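Local structure of copper-transporting ATPase PAA2, chloroplastic (Arabidopsis thaliana, 5LBK) at residues A[33-38]-A[117-122]. The protein transports copper across the chloroplast thylakoid membrane at the cost of ATP, the chain here being the nucleotide-binding domain of this P1B-type ATPase. Sequence-based numbering, arbitrary orientation.
Sequences HPIAKA and TVVYVG
Two torsions of I35 split its branches between two residues of the strand: chi1 of -69° sets CG2 anti to the backbone N, where it meets V119, while CG1, with chi2 extended at 174°, carries CD1 out to T117. On the strand side V119 has chi1 at 180°, which places CG1 anti to its own N and leaves CG2 beside that N as the methyl that does the touching. The closest approach is methyl to methyl, I35 CG2 to V119 CG2 at 3.7 Å, an ordinary van der Waals distance; the two side chains run past each other in opposite directions. T117 is met differently. Its side chain crosses that of I35 at roughly a right angle, and I35 CD1 lies 4.2 Å from T117 OG1, a looser contact between a methyl and a hydroxyl oxygen. No hydrogen bond links the segments, and only 103 Å² is buried between them, about half of it on I35. With the nearest CA atoms, those of I35 and T117, 8.6 Å apart, side chains alone bridge the gap. The two strand residues engaged are alternate ones, T117 and V119, both pointing their CB toward the helix, whereas V118 between them points away. H33 occupies the N-cap position, and the bond from K37 N to H33 O (2.9 Å) closes the first turn, in which I35 lies. In this nucleotide-binding domain helices pack on both faces of the six-stranded antiparallel sheet: helix 34-45 on one, where I35 also touches I134 of strand 127-134 and V119 touches V75 of strand 71-76, and helix 91-102 on the other, through L97 and L101 against V118 and Y120.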
loop_
_atom_site.group_PDB
_atom_site.type_symbol
_atom_site.label_atom_id
_atom_site.label_comp_id
_atom_site.label_asym_id
_atom_site.label_seq_id
_atom_site.Cartn_x
_atom_site.Cartn_y
_atom_site.Cartn_z
ATOM N N HIS A 33 -7.222 -10.658 6.966
ATOM C CA HIS A 33 -7.415 -9.744 8.080
ATOM C C HIS A 33 -8.359 -8.623 7.673
ATOM O O HIS A 33 -8.321 -8.172 6.526
ATOM C CB HIS A 33 -6.069 -9.182 8.533
ATOM C CG HIS A 33 -5.140 -10.245 9.041
ATOM N ND1 HIS A 33 -4.704 -11.287 8.249
ATOM C CD2 HIS A 33 -4.621 -10.466 10.272
ATOM C CE1 HIS A 33 -3.936 -12.091 8.963
ATOM N NE2 HIS A 33 -3.868 -11.614 10.194
ATOM N N PRO A 34 -9.232 -8.179 8.582
ATOM C CA PRO A 34 -10.306 -7.261 8.171
ATOM C C PRO A 34 -9.811 -6.034 7.412
ATOM O O PRO A 34 -10.478 -5.565 6.482
ATOM C CB PRO A 34 -10.958 -6.891 9.510
ATOM C CG PRO A 34 -10.732 -8.064 10.381
ATOM C CD PRO A 34 -9.383 -8.610 9.987
ATOM N N ILE A 35 -8.648 -5.510 7.782
ATOM C CA ILE A 35 -8.108 -4.341 7.094
ATOM C C ILE A 35 -7.759 -4.690 5.653
ATOM O O ILE A 35 -8.113 -3.970 4.714
ATOM C CB ILE A 35 -6.882 -3.803 7.853
ATOM C CG1 ILE A 35 -7.322 -3.207 9.194
ATOM C CG2 ILE A 35 -6.154 -2.777 7.009
ATOM C CD1 ILE A 35 -6.175 -2.766 10.093
ATOM N N ALA A 36 -7.044 -5.795 5.460
ATOM C CA ALA A 36 -6.679 -6.208 4.114
ATOM C C ALA A 36 -7.920 -6.469 3.278
ATOM O O ALA A 36 -7.984 -6.086 2.101
ATOM C CB ALA A 36 -5.806 -7.460 4.189
ATOM N N LYS A 37 -8.927 -7.103 3.888
ATOM C CA LYS A 37 -10.200 -7.328 3.219
ATOM C C LYS A 37 -10.818 -6.016 2.760
ATOM O O LYS A 37 -11.433 -5.953 1.692
ATOM C CB LYS A 37 -11.168 -8.049 4.155
ATOM C CG LYS A 37 -10.932 -9.547 4.320
ATOM C CD LYS A 37 -10.949 -10.262 2.978
ATOM C CE LYS A 37 -11.525 -11.647 3.079
ATOM N NZ LYS A 37 -10.800 -12.472 4.081
ATOM N N ALA A 38 -10.661 -4.958 3.557
ATOM C CA ALA A 38 -11.268 -3.678 3.198
ATOM C C ALA A 38 -10.574 -3.067 1.991
ATOM O O ALA A 38 -11.240 -2.532 1.099
ATOM C CB ALA A 38 -11.222 -2.714 4.380
ATOM N N THR A 117 -6.601 3.468 11.135
ATOM C CA THR A 117 -5.280 2.929 10.818
ATOM C C THR A 117 -4.814 3.397 9.440
ATOM O O THR A 117 -5.637 3.675 8.560
ATOM C CB THR A 117 -5.319 1.397 10.820
ATOM O OG1 THR A 117 -6.052 0.951 11.968
ATOM C CG2 THR A 117 -3.888 0.788 10.817
ATOM N N VAL A 118 -3.489 3.448 9.239
ATOM C CA VAL A 118 -2.909 3.782 7.939
ATOM C C VAL A 118 -2.026 2.615 7.515
ATOM O O VAL A 118 -1.141 2.165 8.273
ATOM C CB VAL A 118 -2.097 5.093 7.956
ATOM C CG1 VAL A 118 -1.495 5.376 6.544
ATOM C CG2 VAL A 118 -2.980 6.276 8.404
ATOM N N VAL A 119 -2.243 2.159 6.295
ATOM C CA VAL A 119 -1.452 1.095 5.678
ATOM C C VAL A 119 -0.602 1.708 4.577
ATOM O O VAL A 119 -1.143 2.405 3.696
ATOM C CB VAL A 119 -2.393 0.034 5.085
ATOM C CG1 VAL A 119 -1.609 -1.070 4.459
ATOM C CG2 VAL A 119 -3.358 -0.449 6.163
ATOM N N TYR A 120 0.719 1.610 4.700
ATOM C CA TYR A 120 1.564 2.235 3.688
ATOM C C TYR A 120 1.854 1.320 2.524
ATOM O O TYR A 120 1.843 0.097 2.645
ATOM C CB TYR A 120 2.869 2.717 4.316
ATOM C CG TYR A 120 2.644 3.905 5.256
ATOM C CD1 TYR A 120 2.159 3.710 6.549
ATOM C CD2 TYR A 120 2.814 5.207 4.814
ATOM C CE1 TYR A 120 1.888 4.771 7.382
ATOM C CE2 TYR A 120 2.566 6.256 5.652
ATOM C CZ TYR A 120 2.118 6.038 6.917
ATOM O OH TYR A 120 1.866 7.103 7.758
ATOM N N VAL A 121 2.134 1.931 1.397
ATOM C CA VAL A 121 2.421 1.223 0.160
ATOM C C VAL A 121 3.763 1.675 -0.398
ATOM O O VAL A 121 3.989 2.874 -0.619
ATOM C CB VAL A 121 1.303 1.427 -0.872
ATOM C CG1 VAL A 121 1.534 0.561 -2.081
ATOM C CG2 VAL A 121 -0.016 1.103 -0.203
ATOM N N GLY A 122 4.653 0.719 -0.662
ATOM C CA GLY A 122 5.960 1.032 -1.198
ATOM C C GLY A 122 6.340 0.154 -2.376
ATOM O O GLY A 122 5.836 -0.956 -2.523
#